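Long-range contacts in sugar phosphate isomerase/epimerase (Parabacteroides distasonis, PDB 3OBE), which probably acts as an isomerase, with the xylose isomerase-like TIM barrel of its family, though its own substrate is not established: residues D247-G252 / K283-F288; F56-D61 / K117-I122; K241-K246 / I269-Y274; L203-T208 / E234-R239. All blocks are in the same frame, centred on the assembly; numbering follows the deposited sequence.

Contact 1. Residues D247-G252 / K283-F288; sequences DRWIIG and KGRTQF
Trp249 and Gln287 bring the two backbones closest, with CA atoms 9.2 Å apart, so the gap between 247-252, an irregular loop, and 283-288, a loop that runs into a helix, is bridged mainly by side chains, above all that of Trp249. In this TIM barrel the first loop leaves strand 240-245 and the second leads into helix 287-300. Trp249 does the reaching: its CG stands anti to the backbone N (chi1 -160°), and the indole points across to the other loop. There the guanidinium of Arg285 lies against the six-membered ring, the two planes 27° apart. Trp249 CZ3 sits over the centre of one guanidinium face, 3.4 Å from Arg285 CZ, while Trp249 CE3 approaches Arg285 NH2. A salt bridge from Arg285 NH2 to Asp281 holds the cation from outside the pair. At the rim of the indole, Thr286 O lies in the ring plane, 3.3 Å from Trp249 CZ2. Thr286 itself is the N-cap of helix 287-300, its OG1 bonded to the backbone N of Glu289. Replacing Trp249 by an alanine would probably leave one face of the Arg285 guanidinium without its indole neighbour, open a gap between the loops and take from Gln287 OE1 one of its donors. That oxygen also accepts from Asp281 N, and Gln287 NE2 binds Ser29 O and Glu279 O, which fixes the rotation of the amide. Trp249 NE1 donates to Gln287 OE1 over 3.3 Å, and the oxygen lies only 5° out of the indole plane.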
# COMPACT_ATOMS: atom_id res chain seq x y z
N ASP A 247 -5.88 -11.15 3.41
CA ASP A 247 -6.86 -12.06 3.99
C ASP A 247 -6.22 -12.59 5.27
O ASP A 247 -5.20 -12.06 5.71
CB ASP A 247 -7.18 -13.15 2.97
CG ASP A 247 -8.53 -13.80 3.16
OD1 ASP A 247 -9.00 -13.89 4.32
OD2 ASP A 247 -9.10 -14.32 2.12
N ARG A 248 -6.76 -13.65 5.88
CA ARG A 248 -6.12 -14.23 7.05
C ARG A 248 -4.69 -14.66 6.68
O ARG A 248 -3.72 -14.36 7.37
CB ARG A 248 -6.91 -15.41 7.52
CG ARG A 248 -8.34 -15.04 7.91
CD ARG A 248 -8.32 -14.08 9.13
NE ARG A 248 -8.18 -14.81 10.37
CZ ARG A 248 -8.09 -14.23 11.57
NH1 ARG A 248 -8.09 -12.91 11.68
NH2 ARG A 248 -7.97 -14.97 12.65
N TRP A 249 -4.59 -15.35 5.56
CA TRP A 249 -3.27 -15.74 5.01
C TRP A 249 -3.42 -15.78 3.49
O TRP A 249 -3.39 -14.74 2.81
CB TRP A 249 -2.75 -17.01 5.67
CG TRP A 249 -1.23 -17.12 5.47
CD1 TRP A 249 -0.29 -16.21 5.91
CD2 TRP A 249 -0.51 -18.17 4.82
NE1 TRP A 249 0.97 -16.63 5.54
CE2 TRP A 249 0.87 -17.82 4.88
CE3 TRP A 249 -0.88 -19.38 4.20
CZ2 TRP A 249 1.85 -18.63 4.32
CZ3 TRP A 249 0.10 -20.18 3.67
CH2 TRP A 249 1.45 -19.79 3.72
N ILE A 250 -3.65 -16.95 2.93
CA ILE A 250 -3.81 -17.04 1.47
C ILE A 250 -5.05 -16.30 1.02
O ILE A 250 -6.13 -16.45 1.59
CB ILE A 250 -3.88 -18.47 0.99
CG1 ILE A 250 -2.52 -19.14 1.09
CG2 ILE A 250 -4.32 -18.56 -0.52
CD1 ILE A 250 -2.62 -20.70 1.11
N ILE A 251 -4.89 -15.45 0.01
CA ILE A 251 -6.01 -14.68 -0.49
C ILE A 251 -7.13 -15.60 -0.98
O ILE A 251 -6.92 -16.51 -1.82
CB ILE A 251 -5.60 -13.70 -1.61
CG1 ILE A 251 -4.45 -12.80 -1.15
CG2 ILE A 251 -6.80 -12.93 -2.16
CD1 ILE A 251 -4.72 -11.90 0.10
N GLY A 252 -8.33 -15.37 -0.41
CA GLY A 252 -9.52 -16.12 -0.77
C GLY A 252 -9.73 -17.47 -0.09
O GLY A 252 -10.61 -18.25 -0.50
N LYS A 283 1.02 -21.72 10.71
CA LYS A 283 1.03 -23.16 10.56
C LYS A 283 2.28 -23.74 9.90
O LYS A 283 2.21 -24.81 9.26
CB LYS A 283 -0.19 -23.59 9.76
CG LYS A 283 -1.51 -23.10 10.28
CD LYS A 283 -2.62 -23.95 9.71
CE LYS A 283 -3.97 -23.46 10.12
NZ LYS A 283 -5.05 -24.23 9.45
N GLY A 284 3.40 -23.04 10.03
CA GLY A 284 4.71 -23.57 9.68
C GLY A 284 5.10 -23.53 8.22
O GLY A 284 6.13 -24.10 7.88
N ARG A 285 4.30 -22.86 7.40
CA ARG A 285 4.51 -22.83 5.96
C ARG A 285 5.38 -21.63 5.58
O ARG A 285 5.59 -20.70 6.36
CB ARG A 285 3.17 -22.77 5.24
CG ARG A 285 2.26 -24.00 5.51
CD ARG A 285 0.89 -23.71 4.97
NE ARG A 285 0.18 -22.76 5.82
CZ ARG A 285 -1.13 -22.51 5.75
NH1 ARG A 285 -1.86 -23.08 4.81
NH2 ARG A 285 -1.68 -21.65 6.59
N THR A 286 5.87 -21.65 4.35
CA THR A 286 6.65 -20.52 3.86
C THR A 286 5.76 -19.39 3.39
O THR A 286 4.65 -19.60 2.89
CB THR A 286 7.59 -20.94 2.68
OG1 THR A 286 6.81 -21.35 1.54
CG2 THR A 286 8.52 -22.04 3.08
N GLN A 287 6.28 -18.16 3.48
CA GLN A 287 5.59 -17.04 2.86
C GLN A 287 5.50 -17.21 1.36
O GLN A 287 4.47 -16.84 0.78
CB GLN A 287 6.28 -15.72 3.23
CG GLN A 287 6.18 -15.41 4.73
CD GLN A 287 4.75 -15.30 5.19
OE1 GLN A 287 4.20 -16.23 5.76
NE2 GLN A 287 4.13 -14.16 4.94
N PHE A 288 6.53 -17.78 0.73
CA PHE A 288 6.43 -18.01 -0.74
C PHE A 288 5.22 -18.82 -1.09
O PHE A 288 4.54 -18.51 -2.06
CB PHE A 288 7.68 -18.62 -1.34
CG PHE A 288 8.53 -17.63 -2.04
CD1 PHE A 288 8.11 -17.07 -3.23
CD2 PHE A 288 9.73 -17.22 -1.50
CE1 PHE A 288 8.90 -16.15 -3.89
CE2 PHE A 288 10.51 -16.26 -2.16
CZ PHE A 288 10.08 -15.75 -3.36

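Contact 2. Residues F56-D61 / K117-I122; sequences FGYRED and KKATDI. With EOH (ethanol), chain G.
The Tyr58 ring meets helix residues 117-122 with its outer end: Ile122 CG2 lies at the ring edge, near its plane and 4.0 Å from Tyr58 CE1, while Ala119 comes in obliquely. The other flat group, Phe56, has an ethanol, probably from the crystallisation liquor, over one face, with the ethanol C1 3.9 Å above the ring centre. The ethanol O makes a weak hydrogen bond to Phe56 O and another bond to Tyr81 OH.

Tyr58 carries the contact. With its CG anti to the backbone N (chi1 174°), the ring extends from the loop to the helix. Tyr58 CZ rests 3.8 Å from Ala119 CB, and Tyr58 OH comes to 3.3 Å from Ala119 CA. The small alanine lets the phenol end come this near the helix backbone, although Tyr58 OH makes no hydrogen bond to Ala119 N because the angle is poor. The methylene chain of Lys118 adds to the contact: its CG lies 3.6 Å from Tyr58 OH, and farther out its CE lies 3.6 Å from Glu60 O. The carboxylate of Glu60 turns elsewhere, to Ser100 N.

In the TIM barrel this packs the loop after strand 52-55 against helix 109-126. His123 of that helix also meets the Tyr58 ring, and Ala119 continues inward onto Met131 of strand 130-133.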
# COMPACT_ATOMS: atom_id res chain seq x y z
N PHE A 56 9.60 -1.57 0.60
CA PHE A 56 9.67 -1.04 1.93
C PHE A 56 11.14 -0.79 2.23
O PHE A 56 12.01 -1.21 1.49
CB PHE A 56 9.03 -2.02 2.93
CG PHE A 56 9.81 -3.27 3.12
CD1 PHE A 56 9.68 -4.32 2.25
CD2 PHE A 56 10.72 -3.39 4.18
CE1 PHE A 56 10.42 -5.51 2.43
CE2 PHE A 56 11.46 -4.56 4.35
CZ PHE A 56 11.31 -5.60 3.48
N GLY A 57 11.42 -0.15 3.35
CA GLY A 57 12.78 -0.16 3.89
C GLY A 57 13.60 1.09 3.62
O GLY A 57 14.79 1.14 3.91
N TYR A 58 12.99 2.09 3.01
CA TYR A 58 13.68 3.34 2.70
C TYR A 58 14.31 3.90 3.96
O TYR A 58 13.67 3.94 4.98
CB TYR A 58 12.68 4.37 2.17
CG TYR A 58 13.28 5.75 1.97
CD1 TYR A 58 14.15 6.02 0.93
CD2 TYR A 58 13.01 6.79 2.87
CE1 TYR A 58 14.69 7.28 0.75
CE2 TYR A 58 13.54 8.06 2.69
CZ TYR A 58 14.37 8.30 1.64
OH TYR A 58 14.93 9.55 1.44
N ARG A 59 15.56 4.34 3.88
CA ARG A 59 16.22 4.94 5.06
C ARG A 59 16.52 6.39 4.72
O ARG A 59 17.22 6.65 3.75
CB ARG A 59 17.55 4.22 5.37
CG ARG A 59 17.39 2.78 5.81
CD ARG A 59 16.96 2.67 7.28
N GLU A 60 16.00 7.32 5.51
CA GLU A 60 16.12 8.73 5.17
C GLU A 60 17.54 9.27 5.35
O GLU A 60 17.87 10.27 4.75
CB GLU A 60 15.10 9.58 5.95
CG GLU A 60 15.43 9.77 7.39
CD GLU A 60 14.22 10.19 8.18
OE1 GLU A 60 13.27 9.40 8.30
OE2 GLU A 60 14.21 11.34 8.63
N ASP A 61 18.38 8.64 6.15
CA ASP A 61 19.75 9.19 6.34
C ASP A 61 20.61 8.90 5.12
O ASP A 61 21.31 9.80 4.65
CB ASP A 61 20.42 8.69 7.64
CG ASP A 61 20.51 7.18 7.73
OD1 ASP A 61 19.63 6.44 7.22
OD2 ASP A 61 21.49 6.71 8.35
N LYS A 117 10.76 15.56 0.30
CA LYS A 117 11.52 16.04 -0.87
C LYS A 117 12.66 15.06 -1.19
O LYS A 117 12.85 14.62 -2.34
CB LYS A 117 12.05 17.46 -0.65
CG LYS A 117 11.04 18.53 -0.72
CD LYS A 117 11.66 19.87 -0.31
CE LYS A 117 10.69 21.03 -0.46
NZ LYS A 117 11.41 22.33 -0.33
N LYS A 118 13.43 14.69 -0.18
CA LYS A 118 14.54 13.79 -0.43
C LYS A 118 14.06 12.43 -0.88
O LYS A 118 14.60 11.83 -1.86
CB LYS A 118 15.44 13.68 0.81
CG LYS A 118 16.52 12.67 0.65
CD LYS A 118 17.53 12.71 1.81
CE LYS A 118 18.70 11.75 1.57
NZ LYS A 118 19.42 12.07 0.31
N ALA A 119 13.02 11.93 -0.20
CA ALA A 119 12.47 10.64 -0.55
C ALA A 119 11.95 10.64 -1.99
O ALA A 119 12.13 9.65 -2.69
CB ALA A 119 11.35 10.21 0.40
N THR A 120 11.35 11.75 -2.44
CA THR A 120 10.81 11.83 -3.80
C THR A 120 11.95 11.75 -4.82
O THR A 120 11.85 11.02 -5.81
CB THR A 120 10.00 13.11 -4.00
OG1 THR A 120 8.88 13.09 -3.07
CG2 THR A 120 9.55 13.27 -5.47
N ASP A 121 13.04 12.46 -4.55
CA ASP A 121 14.20 12.45 -5.47
C ASP A 121 14.69 10.99 -5.66
O ASP A 121 15.01 10.54 -6.77
CB ASP A 121 15.30 13.35 -4.94
CG ASP A 121 14.97 14.85 -5.09
OD1 ASP A 121 14.06 15.23 -5.87
OD2 ASP A 121 15.63 15.63 -4.41
N ILE A 122 14.77 10.26 -4.56
CA ILE A 122 15.26 8.86 -4.59
C ILE A 122 14.26 7.96 -5.29
O ILE A 122 14.63 7.12 -6.09
CB ILE A 122 15.52 8.34 -3.17
CG1 ILE A 122 16.70 9.10 -2.52
CG2 ILE A 122 15.71 6.79 -3.12
CD1 ILE A 122 18.06 8.80 -3.14
C1 EOH G . 13.76 -3.53 1.20
C2 EOH G . 14.27 -4.94 1.26
O EOH G . 13.27 -3.15 -0.06

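Contact 3. Residues K241-K246 / I269-Y274. With EOH (ethanol), chain D.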
# COMPACT_ATOMS: atom_id res chain seq x y z
N LYS A 241 -7.31 4.90 -4.66
CA LYS A 241 -6.70 4.64 -5.96
C LYS A 241 -5.91 3.31 -6.00
O LYS A 241 -5.65 2.80 -7.09
CB LYS A 241 -5.78 5.81 -6.40
CG LYS A 241 -6.55 7.12 -6.72
CD LYS A 241 -5.64 8.17 -7.36
CE LYS A 241 -6.37 9.48 -7.70
NZ LYS A 241 -5.42 10.55 -8.07
N LEU A 242 -5.55 2.80 -4.83
CA LEU A 242 -4.92 1.49 -4.68
C LEU A 242 -5.69 0.70 -3.63
O LEU A 242 -6.32 1.25 -2.71
CB LEU A 242 -3.46 1.63 -4.22
CG LEU A 242 -2.47 2.39 -5.09
CD1 LEU A 242 -1.15 2.58 -4.32
CD2 LEU A 242 -2.27 1.68 -6.42
N LEU A 243 -5.59 -0.63 -3.72
CA LEU A 243 -5.96 -1.48 -2.62
C LEU A 243 -4.74 -2.24 -2.14
O LEU A 243 -3.84 -2.58 -2.94
CB LEU A 243 -6.99 -2.53 -3.00
CG LEU A 243 -8.31 -2.03 -3.65
CD1 LEU A 243 -9.25 -3.20 -4.09
CD2 LEU A 243 -9.01 -1.02 -2.72
N HIS A 244 -4.77 -2.60 -0.86
CA HIS A 244 -4.07 -3.78 -0.39
C HIS A 244 -5.06 -4.93 -0.33
O HIS A 244 -6.17 -4.78 0.24
CB HIS A 244 -3.44 -3.58 0.97
CG HIS A 244 -1.98 -3.29 0.88
ND1 HIS A 244 -1.06 -3.70 1.82
CD2 HIS A 244 -1.28 -2.59 -0.04
CE1 HIS A 244 0.14 -3.29 1.48
NE2 HIS A 244 0.05 -2.58 0.37
N ILE A 245 -4.67 -6.04 -0.94
CA ILE A 245 -5.45 -7.27 -0.95
C ILE A 245 -4.78 -8.21 0.05
O ILE A 245 -3.63 -8.66 -0.15
CB ILE A 245 -5.56 -7.88 -2.37
CG1 ILE A 245 -6.37 -6.94 -3.29
CG2 ILE A 245 -6.13 -9.32 -2.34
CD1 ILE A 245 -7.89 -6.80 -2.86
N LYS A 246 -5.51 -8.44 1.14
CA LYS A 246 -5.04 -9.17 2.29
C LYS A 246 -6.20 -10.01 2.83
O LYS A 246 -7.38 -9.64 2.67
CB LYS A 246 -4.49 -8.23 3.37
CG LYS A 246 -3.90 -9.04 4.57
CD LYS A 246 -3.28 -8.21 5.60
CE LYS A 246 -2.72 -9.07 6.71
NZ LYS A 246 -3.67 -10.12 7.22
N ILE A 269 -14.99 2.01 -9.48
CA ILE A 269 -14.44 3.28 -9.05
C ILE A 269 -13.15 3.61 -9.77
O ILE A 269 -12.73 4.73 -9.70
CB ILE A 269 -14.28 3.39 -7.52
CG1 ILE A 269 -13.15 2.53 -6.95
CG2 ILE A 269 -15.62 2.95 -6.84
CD1 ILE A 269 -12.83 2.86 -5.49
N GLY A 270 -12.56 2.65 -10.47
CA GLY A 270 -11.38 2.91 -11.28
C GLY A 270 -10.05 2.84 -10.58
O GLY A 270 -9.18 3.65 -10.84
N ILE A 271 -9.86 1.86 -9.71
CA ILE A 271 -8.58 1.76 -8.99
C ILE A 271 -7.45 1.62 -10.00
O ILE A 271 -7.65 1.05 -11.09
CB ILE A 271 -8.52 0.58 -7.97
CG1 ILE A 271 -8.60 -0.77 -8.69
CG2 ILE A 271 -9.61 0.74 -6.87
CD1 ILE A 271 -8.02 -1.97 -7.87
N LEU A 272 -6.28 2.12 -9.65
CA LEU A 272 -5.10 2.03 -10.49
C LEU A 272 -4.36 0.69 -10.39
O LEU A 272 -3.68 0.24 -11.34
CB LEU A 272 -4.15 3.16 -10.16
CG LEU A 272 -4.73 4.56 -10.37
CD1 LEU A 272 -3.71 5.63 -9.92
CD2 LEU A 272 -5.25 4.83 -11.81
N GLY A 273 -4.53 0.04 -9.26
CA GLY A 273 -3.91 -1.25 -9.03
C GLY A 273 -4.02 -1.67 -7.60
O GLY A 273 -4.67 -1.01 -6.75
N TYR A 274 -3.43 -2.83 -7.33
CA TYR A 274 -3.44 -3.39 -6.01
C TYR A 274 -2.19 -4.19 -5.67
O TYR A 274 -1.50 -4.72 -6.55
CB TYR A 274 -4.67 -4.28 -5.81
CG TYR A 274 -4.65 -5.56 -6.62
CD1 TYR A 274 -4.07 -6.72 -6.13
CD2 TYR A 274 -5.23 -5.61 -7.89
CE1 TYR A 274 -4.06 -7.89 -6.88
CE2 TYR A 274 -5.17 -6.76 -8.66
CZ TYR A 274 -4.62 -7.89 -8.14
OH TYR A 274 -4.65 -9.02 -8.92
C1 EOH D . -0.67 -3.79 -9.91
C2 EOH D . -0.03 -2.65 -9.11
O EOH D . -2.05 -4.05 -9.69
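Tyr274 CG stands between its backbone N and carbonyl carbon (chi1 69°), whereas Ile245 CG1 is anti to its own carbonyl carbon (chi1 -66°); the two side chains cross obliquely, with Ile245 CG1 3.7 Å from Tyr274 CD1. Leu243 lies on the same face of the sheet, its CB 4.0 Å from Tyr274 CB. Next to it Leu243 CD1 and Ile271 CD1 meet where their side chains cross at about a right angle. Phe263 of helix 259-269 adds an edge-to-face ring contact to Tyr274, and Ile262 packs on Leu243, as expected of the beta-alpha-beta crossover that joins parallel neighbours 240-245 and 273-276 in the barrel.

The backbones are stitched by two bonds. Leu272 N donates to Lys241 O at 2.7 Å, and Leu243 N reaches Gly273 O at 3.2 Å. The side chains of Lys241 and Leu272 run side by side, meeting through aliphatic carbons.

At Tyr274 N an ethanol O accepts a nearly straight bond of 3.0 Å (N-H...O 171°), so in this crystal the amide is satisfied by an ethanol, probably from the crystallisation liquor. Gly273 N, by contrast, is buried with no partner in the model, a cost that the surrounding apolar packing and the two backbone bonds probably offset.

Contact 4. Residues L203-T208 / E234-R239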
# COMPACT_ATOMS: atom_id res chain seq x y z
N LEU A 203 -11.88 11.67 8.54
CA LEU A 203 -11.24 12.93 8.73
C LEU A 203 -10.06 13.12 7.75
O LEU A 203 -9.89 14.22 7.22
CB LEU A 203 -10.78 13.09 10.18
CG LEU A 203 -11.90 13.23 11.18
CD1 LEU A 203 -11.30 13.00 12.61
CD2 LEU A 203 -12.61 14.61 11.01
N PHE A 204 -9.27 12.09 7.53
CA PHE A 204 -8.16 12.18 6.59
C PHE A 204 -8.69 12.41 5.17
O PHE A 204 -8.19 13.28 4.45
CB PHE A 204 -7.28 10.93 6.57
CG PHE A 204 -6.42 10.71 7.76
CD1 PHE A 204 -6.16 11.67 8.72
CD2 PHE A 204 -5.87 9.47 7.93
CE1 PHE A 204 -5.32 11.39 9.80
CE2 PHE A 204 -5.04 9.20 8.98
CZ PHE A 204 -4.77 10.14 9.94
N LEU A 205 -9.71 11.68 4.79
CA LEU A 205 -10.35 11.92 3.49
C LEU A 205 -10.84 13.34 3.30
O LEU A 205 -10.59 13.99 2.26
CB LEU A 205 -11.49 10.91 3.28
CG LEU A 205 -10.99 9.48 3.04
CD1 LEU A 205 -12.03 8.44 3.49
CD2 LEU A 205 -10.67 9.21 1.55
N LYS A 206 -11.59 13.81 4.27
CA LYS A 206 -12.24 15.12 4.17
C LYS A 206 -11.28 16.27 4.27
O LYS A 206 -11.57 17.38 3.76
CB LYS A 206 -13.36 15.28 5.17
CG LYS A 206 -14.37 14.15 5.01
CD LYS A 206 -15.70 14.52 4.55
CE LYS A 206 -16.71 13.50 5.04
NZ LYS A 206 -18.06 13.79 4.54
N ASN A 207 -10.12 16.05 4.88
CA ASN A 207 -9.16 17.13 5.08
C ASN A 207 -7.92 17.06 4.17
O ASN A 207 -7.00 17.84 4.34
CB ASN A 207 -8.75 17.20 6.56
CG ASN A 207 -9.88 17.73 7.41
OD1 ASN A 207 -10.19 18.92 7.34
ND2 ASN A 207 -10.55 16.86 8.15
N THR A 208 -7.94 16.15 3.20
CA THR A 208 -6.87 16.07 2.18
C THR A 208 -7.44 16.35 0.80
O THR A 208 -8.61 16.14 0.54
CB THR A 208 -6.13 14.71 2.16
OG1 THR A 208 -7.05 13.63 2.01
CG2 THR A 208 -5.37 14.51 3.47
N GLU A 234 -17.46 3.03 -2.21
CA GLU A 234 -18.62 3.68 -2.77
C GLU A 234 -18.75 5.14 -2.31
O GLU A 234 -19.21 5.99 -3.07
CB GLU A 234 -19.89 2.89 -2.39
CG GLU A 234 -21.12 3.44 -2.93
CD GLU A 234 -21.16 3.45 -4.51
OE1 GLU A 234 -20.42 2.68 -5.24
OE2 GLU A 234 -21.96 4.25 -4.99
N ASN A 235 -18.32 5.44 -1.09
CA ASN A 235 -18.50 6.79 -0.59
C ASN A 235 -17.39 7.75 -0.99
O ASN A 235 -17.60 8.96 -0.97
CB ASN A 235 -18.66 6.77 0.92
CG ASN A 235 -20.01 6.23 1.35
OD1 ASN A 235 -20.94 6.12 0.53
ND2 ASN A 235 -20.13 5.93 2.64
N TYR A 236 -16.23 7.22 -1.35
CA TYR A 236 -15.05 8.03 -1.70
C TYR A 236 -14.39 7.46 -2.94
O TYR A 236 -13.21 7.08 -2.95
CB TYR A 236 -14.05 8.08 -0.53
CG TYR A 236 -14.65 8.57 0.75
CD1 TYR A 236 -14.68 9.90 1.03
CD2 TYR A 236 -15.21 7.68 1.66
CE1 TYR A 236 -15.25 10.35 2.20
CE2 TYR A 236 -15.78 8.14 2.87
CZ TYR A 236 -15.81 9.47 3.11
OH TYR A 236 -16.37 9.97 4.32
N PRO A 237 -15.15 7.44 -4.07
CA PRO A 237 -14.74 6.61 -5.19
C PRO A 237 -13.47 7.10 -5.89
O PRO A 237 -12.74 6.29 -6.46
CB PRO A 237 -15.93 6.70 -6.13
CG PRO A 237 -16.69 7.87 -5.76
CD PRO A 237 -16.47 8.00 -4.25
N ASN A 238 -13.22 8.41 -5.82
CA ASN A 238 -12.06 8.99 -6.48
C ASN A 238 -10.85 9.05 -5.57
O ASN A 238 -9.78 9.46 -6.01
CB ASN A 238 -12.38 10.41 -6.99
CG ASN A 238 -12.82 11.36 -5.87
OD1 ASN A 238 -13.54 10.97 -4.91
ND2 ASN A 238 -12.43 12.63 -6.00
N ARG A 239 -10.99 8.62 -4.32
CA ARG A 239 -9.89 8.74 -3.35
C ARG A 239 -9.08 7.45 -3.12
O ARG A 239 -7.89 7.49 -2.86
CB ARG A 239 -10.41 9.21 -2.00
CG ARG A 239 -11.26 10.47 -2.02
CD ARG A 239 -10.66 11.66 -2.71
NE ARG A 239 -9.34 11.98 -2.22
CZ ARG A 239 -9.12 12.62 -1.07
NH1 ARG A 239 -10.13 12.99 -0.30
NH2 ARG A 239 -7.87 12.88 -0.71
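Leu205 fits between Tyr236 and Arg239, one methyl for each. Its CD1 sits over the centre of the Tyr236 ring in a CH-pi contact, 3.6 Å from the centroid and 5° off the normal, while Leu205 CD2 packs 3.6 Å from Arg239 CB. Beyond the methyls, the arginine folds back through bends at chi2 (-52°) and chi3 (-53°), and its guanidinium grips the last turn of helix 200-207 and the residue beyond with two bonds. Arg239 NH1 donates to Leu205 O at 2.8 Å, and Arg239 NH2 to Thr208 OG1 at 2.9 Å, both acceptors close to the guanidinium plane. An alanine at Arg239 would probably leave Leu205 O and Thr208 OG1 without these donors and weaken the tie between helix 200-207 and this turn.

Within the TIM barrel this joins the last turn of helix 200-207 to the turn between helix 229-235 and strand 240-245. At the outer rim, Lys206 CE reaches the Tyr236 ring edge, 3.6 Å from Tyr236 OH.

A second shell sets these groups in place. Thr208 OG1 donates in turn to Phe204 O over 2.7 Å, which orients the hydroxyl to receive Arg239. From strand 213-218, Val213 O takes a further bond from Arg239 NH2, and Phe215 packs against Leu205, Thr208 and Arg239.

How the contacts relate
From the N terminus, contact 2 comes first, closing the 55 residues between the loop after strand 52-55 and helix 109-126. Contact 4 follows, in series, and spans strand 213-218 to join helix 200-207 to the turn after helix 229-235. That turn leads directly into strand 240-245, where contact 3 opens; the two touch as Pro237 O packs on Ile269 CB. Contact 3 closes one beta-alpha-beta unit, and contact 1 crosses it: 247-252 starts inside that unit, while 283-288 lies beyond strand 273-276. Ile251 CD1 packs on Ile245 O where they meet. Contacts 1 and 4 lie on opposite sides of the chain's centre, about 31 Å apart between centres.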